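Local coordinates for protein lombricine kinase (Urechis caupo, PDB 3JQ3) that catalyses the reversible transfer of a phosphoryl group between ATP and lombricine, as a member of the ATP:guanido phosphotransferase (phosphagen kinase) family, at residues H283-Q288 with A316-Y321; L302-R307 with Y321-A326; C116-G121 with G231-V236. All coordinates share one frame; numbering follows the deposited sequence.

Contact 1: residues H283-Q288 with A316-Y321. With ADP (adenosine-5'-diphosphate), chain B.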
loop_
_atom_site.group_PDB
_atom_site.type_symbol
_atom_site.label_atom_id
_atom_site.label_comp_id
_atom_site.label_asym_id
_atom_site.label_seq_id
_atom_site.Cartn_x
_atom_site.Cartn_y
_atom_site.Cartn_z
ATOM N N HIS A 283 -9.579 5.593 32.356
ATOM C CA HIS A 283 -10.786 4.798 32.239
ATOM C C HIS A 283 -11.660 5.179 33.421
ATOM O O HIS A 283 -11.298 4.933 34.569
ATOM C CB HIS A 283 -10.463 3.306 32.255
ATOM C CG HIS A 283 -10.001 2.776 30.933
ATOM N ND1 HIS A 283 -10.071 1.441 30.597
ATOM C CD2 HIS A 283 -9.481 3.408 29.853
ATOM C CE1 HIS A 283 -9.601 1.271 29.375
ATOM N NE2 HIS A 283 -9.236 2.450 28.901
ATOM N N VAL A 284 -12.794 5.809 33.137
ATOM C CA VAL A 284 -13.674 6.302 34.186
ATOM C C VAL A 284 -15.103 5.808 33.983
ATOM O O VAL A 284 -15.666 5.929 32.894
ATOM C CB VAL A 284 -13.648 7.846 34.264
ATOM C CG1 VAL A 284 -13.836 8.448 32.883
ATOM C CG2 VAL A 284 -14.706 8.355 35.229
ATOM N N GLN A 285 -15.681 5.248 35.039
ATOM C CA GLN A 285 -17.023 4.688 34.974
ATOM C C GLN A 285 -18.067 5.750 35.292
ATOM O O GLN A 285 -18.039 6.357 36.360
ATOM C CB GLN A 285 -17.145 3.516 35.946
ATOM C CG GLN A 285 -18.352 2.634 35.712
ATOM C CD GLN A 285 -18.255 1.322 36.459
ATOM O OE1 GLN A 285 -18.523 0.256 35.902
ATOM N NE2 GLN A 285 -17.857 1.390 37.726
ATOM N N LEU A 286 -18.989 5.969 34.359
ATOM C CA LEU A 286 -20.002 7.014 34.504
ATOM C C LEU A 286 -21.400 6.477 34.212
ATOM O O LEU A 286 -21.981 6.778 33.168
ATOM C CB LEU A 286 -19.694 8.185 33.567
ATOM C CG LEU A 286 -18.310 8.826 33.688
ATOM C CD1 LEU A 286 -18.014 9.701 32.482
ATOM C CD2 LEU A 286 -18.185 9.623 34.980
ATOM N N HIS A 287 -21.940 5.690 35.138
ATOM C CA HIS A 287 -23.230 5.039 34.927
ATOM C C HIS A 287 -24.355 6.014 34.588
ATOM O O HIS A 287 -25.099 5.801 33.630
ATOM C CB HIS A 287 -23.623 4.205 36.146
ATOM C CG HIS A 287 -22.807 2.962 36.318
ATOM N ND1 HIS A 287 -22.850 1.915 35.424
ATOM C CD2 HIS A 287 -21.936 2.595 37.287
ATOM C CE1 HIS A 287 -22.038 0.956 35.832
ATOM N NE2 HIS A 287 -21.472 1.343 36.961
ATOM N N GLN A 288 -24.479 7.077 35.378
ATOM C CA GLN A 288 -25.595 8.008 35.231
ATOM C C GLN A 288 -25.313 9.123 34.229
ATOM O O GLN A 288 -26.162 9.455 33.403
ATOM C CB GLN A 288 -25.981 8.606 36.588
ATOM C CG GLN A 288 -26.232 7.572 37.675
ATOM C CD GLN A 288 -27.232 6.509 37.258
ATOM O OE1 GLN A 288 -28.110 6.756 36.432
ATOM N NE2 GLN A 288 -27.102 5.317 37.831
ATOM N N ALA A 316 -18.272 1.504 24.629
ATOM C CA ALA A 316 -17.967 1.556 26.055
ATOM C C ALA A 316 -18.698 0.446 26.798
ATOM O O ALA A 316 -19.922 0.336 26.719
ATOM C CB ALA A 316 -18.341 2.913 26.631
ATOM N N VAL A 317 -17.944 -0.373 27.521
ATOM C CA VAL A 317 -18.522 -1.494 28.248
ATOM C C VAL A 317 -18.758 -1.131 29.710
ATOM O O VAL A 317 -17.877 -0.582 30.374
ATOM C CB VAL A 317 -17.616 -2.740 28.178
ATOM C CG1 VAL A 317 -18.435 -3.999 28.419
ATOM C CG2 VAL A 317 -16.910 -2.812 26.830
ATOM N N ASP A 318 -19.953 -1.440 30.206
ATOM C CA ASP A 318 -20.305 -1.166 31.596
ATOM C C ASP A 318 -20.157 0.322 31.919
ATOM O O ASP A 318 -19.816 0.696 33.042
ATOM C CB ASP A 318 -19.449 -2.010 32.545
ATOM C CG ASP A 318 -20.046 -2.111 33.938
ATOM O OD1 ASP A 318 -21.244 -1.796 34.102
ATOM O OD2 ASP A 318 -19.317 -2.511 34.871
ATOM N N ASP A 319 -20.406 1.162 30.920
ATOM C CA ASP A 319 -20.371 2.612 31.093
ATOM C C ASP A 319 -18.997 3.138 31.512
ATOM O O ASP A 319 -18.897 4.174 32.167
ATOM C CB ASP A 319 -21.439 3.056 32.096
ATOM C CG ASP A 319 -22.836 2.615 31.695
ATOM O OD1 ASP A 319 -23.235 2.870 30.539
ATOM O OD2 ASP A 319 -23.538 2.016 32.535
ATOM N N VAL A 320 -17.940 2.423 31.133
ATOM C CA VAL A 320 -16.580 2.895 31.376
ATOM C C VAL A 320 -16.048 3.571 30.120
ATOM O O VAL A 320 -15.996 2.961 29.051
ATOM C CB VAL A 320 -15.624 1.750 31.768
ATOM C CG1 VAL A 320 -14.235 2.302 32.046
ATOM C CG2 VAL A 320 -16.149 1.005 32.979
ATOM N N TYR A 321 -15.655 4.832 30.248
ATOM C CA TYR A 321 -15.215 5.597 29.089
ATOM C C TYR A 321 -13.732 5.929 29.116
ATOM O O TYR A 321 -13.125 6.052 30.180
ATOM C CB TYR A 321 -16.033 6.880 28.949
ATOM C CG TYR A 321 -17.466 6.631 28.541
ATOM C CD1 TYR A 321 -18.438 6.344 29.491
ATOM C CD2 TYR A 321 -17.846 6.675 27.207
ATOM C CE1 TYR A 321 -19.749 6.113 29.124
ATOM C CE2 TYR A 321 -19.155 6.446 26.831
ATOM C CZ TYR A 321 -20.101 6.164 27.794
ATOM O OH TYR A 321 -21.405 5.933 27.425
HETATM P PB ADP B . -3.845 5.897 21.274
HETATM O O1B ADP B . -3.819 5.644 19.785
HETATM O O2B ADP B . -3.103 4.878 22.102
HETATM O O3B ADP B . -3.557 7.327 21.657
HETATM P PA ADP B . -6.284 4.459 21.172
HETATM O O1A ADP B . -5.691 3.923 19.891
HETATM O O2A ADP B . -7.726 4.908 21.211
HETATM O O3A ADP B . -5.389 5.698 21.691
HETATM O "O5'" ADP B . -6.110 3.350 22.327
HETATM C "C5'" ADP B . -5.093 2.351 22.274
HETATM C "C4'" ADP B . -5.323 1.371 23.419
HETATM O "O4'" ADP B . -4.975 1.971 24.671
HETATM C "C3'" ADP B . -6.786 0.964 23.511
HETATM O "O3'" ADP B . -6.912 -0.444 23.285
HETATM C "C2'" ADP B . -7.222 1.287 24.926
HETATM O "O2'" ADP B . -7.859 0.153 25.522
HETATM C "C1'" ADP B . -5.940 1.623 25.667
HETATM N N9 ADP B . -6.148 2.738 26.628
HETATM C C8 ADP B . -6.367 4.030 26.318
HETATM N N7 ADP B . -6.516 4.783 27.441
HETATM C C5 ADP B . -6.389 3.965 28.502
HETATM C C6 ADP B . -6.434 4.109 29.978
HETATM N N6 ADP B . -6.652 5.308 30.570
HETATM N N1 ADP B . -6.253 2.995 30.717
HETATM C C2 ADP B . -6.037 1.791 30.150
HETATM N N3 ADP B . -5.982 1.590 28.822
HETATM C C4 ADP B . -6.149 2.619 27.959
#
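Asp318 opens the second segment's part in the contact: its OD1 meets the edge of the His287 ring, in the ring plane, 3.3 Å from CE1. Both Asp318 and Asp319 have positive phi, and the turn they form is closed by a bond from Val320 N to Val317 O. Asp319 holds the 283-288 segment twice. Its carboxylate stands almost at right angles to the His287 ring (85°), and His287 ND1 donates to OD2 at 3.0 Å. The bond uses the anti lone pair of Asp319 OD2, which lies 20° out of the His287 ring plane. Asp319 O, meanwhile, accepts a straight bond from Leu286 N at 2.8 Å, next to the Gln285-Val320 pair. That pair is non-hydrogen-bonded, and Val320 spreads its two methyls along the neighbouring strand. CG1, anti to the backbone N (chi1 -178°), reaches His283 CB at 3.9 Å, and the His283 ring, predicted to be part of the ATP site, lies over the adenine with N1 of ADP above one face. CG2 packs against the aliphatic part of Gln285. Tyr321 then forms the hydrogen-bonded pair with Val284, its N donating to Val284 O at 2.9 Å and its O accepting from Val284 N at 3.0 Å. Strand 279-285 is thus held between strands 113-122 and 320-325, while Glu351 of helix 333-355 touches Leu286 and His287, and Phe295 of helix 295-301 meets the Tyr321 ring edge-to-face.

Contact 2: residues L302-R307 with Y321-A326. With ADP (adenosine-5'-diphosphate), chain B.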
loop_
_atom_site.group_PDB
_atom_site.type_symbol
_atom_site.label_atom_id
_atom_site.label_comp_id
_atom_site.label_asym_id
_atom_site.label_seq_id
_atom_site.Cartn_x
_atom_site.Cartn_y
_atom_site.Cartn_z
ATOM N N LEU A 302 -15.284 20.735 28.211
ATOM C CA LEU A 302 -14.133 20.545 29.087
ATOM C C LEU A 302 -12.854 20.379 28.269
ATOM O O LEU A 302 -11.770 20.194 28.822
ATOM C CB LEU A 302 -14.341 19.327 29.990
ATOM C CG LEU A 302 -15.486 19.419 31.001
ATOM C CD1 LEU A 302 -15.672 18.097 31.723
ATOM C CD2 LEU A 302 -15.234 20.542 31.994
ATOM N N GLN A 303 -12.991 20.451 26.950
ATOM C CA GLN A 303 -11.866 20.248 26.048
ATOM C C GLN A 303 -11.278 18.855 26.223
ATOM O O GLN A 303 -10.060 18.673 26.228
ATOM C CB GLN A 303 -10.797 21.321 26.258
ATOM C CG GLN A 303 -11.252 22.716 25.862
ATOM C CD GLN A 303 -10.095 23.671 25.653
ATOM O OE1 GLN A 303 -9.432 24.081 26.604
ATOM N NE2 GLN A 303 -9.855 24.039 24.400
ATOM N N LEU A 304 -12.165 17.875 26.368
ATOM C CA LEU A 304 -11.771 16.478 26.477
ATOM C C LEU A 304 -12.324 15.694 25.298
ATOM O O LEU A 304 -13.148 16.200 24.539
ATOM C CB LEU A 304 -12.295 15.872 27.780
ATOM C CG LEU A 304 -11.758 16.435 29.096
ATOM C CD1 LEU A 304 -12.501 15.828 30.274
ATOM C CD2 LEU A 304 -10.263 16.189 29.216
ATOM N N GLN A 305 -11.866 14.456 25.152
ATOM C CA GLN A 305 -12.400 13.549 24.147
ATOM C C GLN A 305 -12.903 12.271 24.795
ATOM O O GLN A 305 -12.372 11.819 25.807
ATOM C CB GLN A 305 -11.352 13.220 23.085
ATOM C CG GLN A 305 -11.353 14.170 21.907
ATOM C CD GLN A 305 -10.967 13.484 20.612
ATOM O OE1 GLN A 305 -10.069 12.643 20.584
ATOM N NE2 GLN A 305 -11.653 13.836 19.529
ATOM N N LYS A 306 -13.926 11.683 24.191
ATOM C CA LYS A 306 -14.568 10.499 24.738
ATOM C C LYS A 306 -14.558 9.378 23.701
ATOM O O LYS A 306 -14.748 9.625 22.510
ATOM C CB LYS A 306 -16.000 10.846 25.150
ATOM C CG LYS A 306 -16.885 9.662 25.459
ATOM C CD LYS A 306 -18.341 10.024 25.221
ATOM C CE LYS A 306 -18.533 10.552 23.808
ATOM N NZ LYS A 306 -19.962 10.793 23.483
ATOM N N ARG A 307 -14.315 8.151 24.153
ATOM C CA ARG A 307 -14.342 6.996 23.261
ATOM C C ARG A 307 -14.510 5.690 24.035
ATOM O O ARG A 307 -14.554 5.688 25.265
ATOM C CB ARG A 307 -13.090 6.952 22.375
ATOM C CG ARG A 307 -11.803 6.595 23.099
ATOM C CD ARG A 307 -10.583 6.788 22.200
ATOM N NE ARG A 307 -10.240 8.199 22.031
ATOM C CZ ARG A 307 -9.168 8.641 21.376
ATOM N NH1 ARG A 307 -8.323 7.781 20.818
ATOM N NH2 ARG A 307 -8.939 9.943 21.277
ATOM N N TYR A 321 -15.655 4.832 30.248
ATOM C CA TYR A 321 -15.215 5.597 29.089
ATOM C C TYR A 321 -13.732 5.929 29.116
ATOM O O TYR A 321 -13.125 6.052 30.180
ATOM C CB TYR A 321 -16.033 6.880 28.949
ATOM C CG TYR A 321 -17.466 6.631 28.541
ATOM C CD1 TYR A 321 -18.438 6.344 29.491
ATOM C CD2 TYR A 321 -17.846 6.675 27.207
ATOM C CE1 TYR A 321 -19.749 6.113 29.124
ATOM C CE2 TYR A 321 -19.155 6.446 26.831
ATOM C CZ TYR A 321 -20.101 6.164 27.794
ATOM O OH TYR A 321 -21.405 5.933 27.425
ATOM N N ASP A 322 -13.162 6.060 27.925
ATOM C CA ASP A 322 -11.793 6.514 27.758
ATOM C C ASP A 322 -11.828 8.022 27.529
ATOM O O ASP A 322 -12.111 8.480 26.424
ATOM C CB ASP A 322 -11.159 5.802 26.562
ATOM C CG ASP A 322 -9.713 6.201 26.329
ATOM O OD1 ASP A 322 -9.305 7.294 26.772
ATOM O OD2 ASP A 322 -8.984 5.417 25.689
ATOM N N ILE A 323 -11.561 8.790 28.581
ATOM C CA ILE A 323 -11.581 10.247 28.491
ATOM C C ILE A 323 -10.160 10.793 28.460
ATOM O O ILE A 323 -9.314 10.373 29.248
ATOM C CB ILE A 323 -12.326 10.884 29.681
ATOM C CG1 ILE A 323 -13.658 10.176 29.938
ATOM C CG2 ILE A 323 -12.557 12.362 29.428
ATOM C CD1 ILE A 323 -14.751 10.545 28.960
ATOM N N SER A 324 -9.900 11.734 27.557
ATOM C CA SER A 324 -8.555 12.275 27.383
ATOM C C SER A 324 -8.583 13.723 26.908
ATOM O O SER A 324 -9.629 14.231 26.511
ATOM C CB SER A 324 -7.769 11.423 26.384
ATOM O OG SER A 324 -8.310 11.542 25.080
ATOM N N ASN A 325 -7.433 14.391 26.952
ATOM C CA ASN A 325 -7.332 15.732 26.388
ATOM C C ASN A 325 -7.531 15.695 24.876
ATOM O O ASN A 325 -6.997 14.827 24.189
ATOM C CB ASN A 325 -5.997 16.390 26.741
ATOM C CG ASN A 325 -4.805 15.557 26.320
ATOM O OD1 ASN A 325 -4.617 14.440 26.798
ATOM N ND2 ASN A 325 -3.984 16.103 25.429
ATOM N N ALA A 326 -8.313 16.634 24.362
ATOM C CA ALA A 326 -8.648 16.638 22.944
ATOM C C ALA A 326 -7.532 17.226 22.092
ATOM O O ALA A 326 -7.252 16.731 21.003
ATOM C CB ALA A 326 -9.954 17.387 22.707
HETATM P PB ADP B . -3.845 5.897 21.274
HETATM O O1B ADP B . -3.819 5.644 19.785
HETATM O O2B ADP B . -3.103 4.878 22.102
HETATM O O3B ADP B . -3.557 7.327 21.657
HETATM P PA ADP B . -6.284 4.459 21.172
HETATM O O1A ADP B . -5.691 3.923 19.891
HETATM O O2A ADP B . -7.726 4.908 21.211
HETATM O O3A ADP B . -5.389 5.698 21.691
HETATM O "O5'" ADP B . -6.110 3.350 22.327
HETATM C "C5'" ADP B . -5.093 2.351 22.274
HETATM C "C4'" ADP B . -5.323 1.371 23.419
HETATM O "O4'" ADP B . -4.975 1.971 24.671
HETATM C "C3'" ADP B . -6.786 0.964 23.511
HETATM O "O3'" ADP B . -6.912 -0.444 23.285
HETATM C "C2'" ADP B . -7.222 1.287 24.926
HETATM O "O2'" ADP B . -7.859 0.153 25.522
HETATM C "C1'" ADP B . -5.940 1.623 25.667
HETATM N N9 ADP B . -6.148 2.738 26.628
HETATM C C8 ADP B . -6.367 4.030 26.318
HETATM N N7 ADP B . -6.516 4.783 27.441
HETATM C C5 ADP B . -6.389 3.965 28.502
HETATM C C6 ADP B . -6.434 4.109 29.978
HETATM N N6 ADP B . -6.652 5.308 30.570
HETATM N N1 ADP B . -6.253 2.995 30.717
HETATM C C2 ADP B . -6.037 1.791 30.150
HETATM N N3 ADP B . -5.982 1.590 28.822
HETATM C C4 ADP B . -6.149 2.619 27.959
HETATM O O HOH W 1 -7.704 19.597 25.106
HETATM O O HOH W 2 -7.734 12.582 22.323
#
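With chi1 at 71°, Arg307 carries CG between its backbone N and carbonyl carbon, whereas Asp322 sets CG anti to its N (chi1 -179°). The two side chains consequently run side by side from the same face of the sheet, with Arg307 CG 3.6 Å from Asp322 CB. Farther out the arginine chain bends and turns its guanidinium to the nucleotide, where NH1 donates to O2A of ADP at 3.0 Å. Gln305 and Ser324 make the hydrogen-bonded antiparallel pair behind this site, with Gln305 N to Ser324 O at 2.6 Å and Ser324 N to Gln305 O at 3.0 Å. A water receives a bond from Ser324 OG and donates to Gln305 OE1 and Asn325 O, tying the strands together on the Arg307 face. Leu304 CD1 packs against Ile323 CG2 at 3.6 Å; on the face of Ile323 and Lys306, the Lys306 chain runs alongside the Tyr321 ring to a salt bridge with Glu296. Arg307 NE remains 4.8 Å from Asp322 OD2, and it is Arg279 that forms the salt bridge with this carboxylate. Asp322, paired with Arg279, probably offsets part of the positive charge near the diphosphate, while the Arg307 guanidinium binds the alpha-phosphate.

Contact 3: residues C116-G121 with G231-V236. With ADP (adenosine-5'-diphosphate), chain B.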
loop_
_atom_site.group_PDB
_atom_site.type_symbol
_atom_site.label_atom_id
_atom_site.label_comp_id
_atom_site.label_asym_id
_atom_site.label_seq_id
_atom_site.Cartn_x
_atom_site.Cartn_y
_atom_site.Cartn_z
ATOM N N CYS A 116 -5.017 4.831 34.479
ATOM C CA CYS A 116 -4.506 6.054 33.876
ATOM C C CYS A 116 -3.429 5.753 32.847
ATOM O O CYS A 116 -2.622 4.843 33.025
ATOM C CB CYS A 116 -3.962 6.995 34.950
ATOM S SG CYS A 116 -5.195 7.504 36.161
ATOM N N ARG A 117 -3.418 6.530 31.772
ATOM C CA ARG A 117 -2.509 6.288 30.662
ATOM C C ARG A 117 -2.071 7.607 30.035
ATOM O O ARG A 117 -2.884 8.506 29.830
ATOM C CB ARG A 117 -3.198 5.403 29.620
ATOM C CG ARG A 117 -2.343 5.029 28.422
ATOM C CD ARG A 117 -3.064 4.001 27.557
ATOM N NE ARG A 117 -2.303 3.639 26.365
ATOM C CZ ARG A 117 -2.385 4.280 25.204
ATOM N NH1 ARG A 117 -1.655 3.879 24.171
ATOM N NH2 ARG A 117 -3.196 5.323 25.074
ATOM N N ILE A 118 -0.781 7.722 29.743
ATOM C CA ILE A 118 -0.249 8.912 29.089
ATOM C C ILE A 118 0.738 8.509 28.004
ATOM O O ILE A 118 1.688 7.771 28.265
ATOM C CB ILE A 118 0.454 9.844 30.093
ATOM C CG1 ILE A 118 -0.534 10.320 31.163
ATOM C CG2 ILE A 118 1.078 11.026 29.369
ATOM C CD1 ILE A 118 0.107 11.134 32.273
ATOM N N ARG A 119 0.509 8.983 26.784
ATOM C CA ARG A 119 1.372 8.612 25.669
ATOM C C ARG A 119 1.850 9.802 24.850
ATOM O O ARG A 119 1.197 10.843 24.792
ATOM C CB ARG A 119 0.682 7.583 24.761
ATOM C CG ARG A 119 -0.595 8.066 24.085
ATOM C CD ARG A 119 -0.312 8.848 22.803
ATOM N NE ARG A 119 -1.510 9.010 21.981
ATOM C CZ ARG A 119 -1.637 9.908 21.009
ATOM N NH1 ARG A 119 -2.766 9.984 20.312
ATOM N NH2 ARG A 119 -0.636 10.736 20.739
ATOM N N THR A 120 3.008 9.630 24.222
ATOM C CA THR A 120 3.540 10.608 23.285
ATOM C C THR A 120 4.407 9.880 22.264
ATOM O O THR A 120 4.630 8.675 22.376
ATOM C CB THR A 120 4.377 11.690 23.996
ATOM O OG1 THR A 120 4.606 12.789 23.104
ATOM C CG2 THR A 120 5.711 11.125 24.449
ATOM N N GLY A 121 4.890 10.613 21.269
ATOM C CA GLY A 121 5.767 10.042 20.266
ATOM C C GLY A 121 6.999 10.897 20.068
ATOM O O GLY A 121 6.943 12.119 20.191
ATOM N N GLY A 231 -6.091 5.628 39.930
ATOM C CA GLY A 231 -6.234 6.994 39.462
ATOM C C GLY A 231 -5.133 7.962 39.851
ATOM O O GLY A 231 -5.367 9.167 39.926
ATOM N N ASN A 232 -3.932 7.447 40.096
ATOM C CA ASN A 232 -2.800 8.306 40.427
ATOM C C ASN A 232 -2.108 8.833 39.172
ATOM O O ASN A 232 -1.001 8.408 38.832
ATOM C CB ASN A 232 -1.801 7.570 41.318
ATOM C CG ASN A 232 -0.766 8.502 41.922
ATOM O OD1 ASN A 232 -0.555 9.613 41.436
ATOM N ND2 ASN A 232 -0.117 8.053 42.992
ATOM N N VAL A 233 -2.769 9.764 38.489
ATOM C CA VAL A 233 -2.263 10.289 37.227
ATOM C C VAL A 233 -0.924 10.994 37.410
ATOM O O VAL A 233 -0.078 10.983 36.517
ATOM C CB VAL A 233 -3.276 11.248 36.561
ATOM C CG1 VAL A 233 -3.510 12.476 37.430
ATOM C CG2 VAL A 233 -2.794 11.649 35.178
ATOM N N LYS A 234 -0.734 11.599 38.575
ATOM C CA LYS A 234 0.512 12.288 38.890
ATOM C C LYS A 234 1.691 11.315 38.855
ATOM O O LYS A 234 2.770 11.650 38.367
ATOM C CB LYS A 234 0.401 12.968 40.256
ATOM C CG LYS A 234 1.666 13.641 40.758
ATOM C CD LYS A 234 1.330 14.573 41.915
ATOM C CE LYS A 234 2.414 14.589 42.985
ATOM N NZ LYS A 234 3.677 15.224 42.520
ATOM N N ALA A 235 1.474 10.105 39.362
ATOM C CA ALA A 235 2.516 9.085 39.379
ATOM C C ALA A 235 2.776 8.548 37.978
ATOM O O ALA A 235 3.897 8.158 37.651
ATOM C CB ALA A 235 2.143 7.952 40.322
ATOM N N VAL A 236 1.736 8.528 37.151
ATOM C CA VAL A 236 1.886 8.082 35.774
ATOM C C VAL A 236 2.648 9.129 34.964
ATOM O O VAL A 236 3.449 8.792 34.093
ATOM C CB VAL A 236 0.523 7.791 35.111
ATOM C CG1 VAL A 236 0.716 7.404 33.651
ATOM C CG2 VAL A 236 -0.208 6.690 35.863
HETATM P PB ADP B . -3.845 5.897 21.274
HETATM O O1B ADP B . -3.819 5.644 19.785
HETATM O O2B ADP B . -3.103 4.878 22.102
HETATM O O3B ADP B . -3.557 7.327 21.657
HETATM P PA ADP B . -6.284 4.459 21.172
HETATM O O1A ADP B . -5.691 3.923 19.891
HETATM O O2A ADP B . -7.726 4.908 21.211
HETATM O O3A ADP B . -5.389 5.698 21.691
HETATM O "O5'" ADP B . -6.110 3.350 22.327
HETATM C "C5'" ADP B . -5.093 2.351 22.274
HETATM C "C4'" ADP B . -5.323 1.371 23.419
HETATM O "O4'" ADP B . -4.975 1.971 24.671
HETATM C "C3'" ADP B . -6.786 0.964 23.511
HETATM O "O3'" ADP B . -6.912 -0.444 23.285
HETATM C "C2'" ADP B . -7.222 1.287 24.926
HETATM O "O2'" ADP B . -7.859 0.153 25.522
HETATM C "C1'" ADP B . -5.940 1.623 25.667
HETATM N N9 ADP B . -6.148 2.738 26.628
HETATM C C8 ADP B . -6.367 4.030 26.318
HETATM N N7 ADP B . -6.516 4.783 27.441
HETATM C C5 ADP B . -6.389 3.965 28.502
HETATM C C6 ADP B . -6.434 4.109 29.978
HETATM N N6 ADP B . -6.652 5.308 30.570
HETATM N N1 ADP B . -6.253 2.995 30.717
HETATM C C2 ADP B . -6.037 1.791 30.150
HETATM N N3 ADP B . -5.982 1.590 28.822
HETATM C C4 ADP B . -6.149 2.619 27.959
#
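Cys116 and Ile118 project from one face of the antiparallel sheet of the phosphagen kinase catalytic domain onto the first turn of helix 233-252. Cys116 SG fills the hollow where the chain enters the helix, and Ile118 CD1 sits against Val233 and Val236. The sulfur comes to 3.5 Å from Gly231 CA, close also to the backbone N atoms of Asn232 and Val233. Just behind it, Cys116 CB rests on Val236 CG2 at 3.9 Å. Two residues along the strand, Ile118 sends its longer branch to the helix: an extended chi2 (174°) pushes CD1 outward until it meets both valines, Val236 CG1 at 4.0 Å and Val233 CG2 at 4.1 Å. It lies across Val233 nearly at a right angle and obliquely to Val236. Phe237 and Phe240 of the same helix also touch Ile118. Arg117 and Arg119 lie on the other face of the sheet, where ADP binds. Arg117 stretches beneath the nucleotide, the ribose O4' over the centre of its guanidinium, and Arg117 NH1 donates to O2B of ADP at 2.7 Å. Arg119 NE donates to O3B of ADP at 2.7 Å. The helix itself begins with Asn232 as N-cap, whose OD1 takes the N-H of Ala235 at 2.9 Å, with the donor 57° out of the carbonyl plane.

Along the chain, contact 3 closes before the other two open, whereas the segments of contacts 1 and 2 alternate. All three reach one antiparallel sheet, in which the strands concerned lie in the order 113-122, 279-285, 320-325 and 304-307. Contacts 1 and 2 have centres about 13 Å apart, share Tyr321 and touch directly, Val284 CG1 lying 3.4 Å from Ile323 CG1. Contact 3 joins the sheet to helix 233-252, its centre about 19 Å from that of contact 1 and 14 Å from that of contact 2. All three touch ADP: contact 1 at the adenine, contact 2 at the alpha-phosphate and the adenine C8 and N7, contact 3 at the beta-phosphate, ribose and adenine, so neighbouring strands contribute to the nucleotide site.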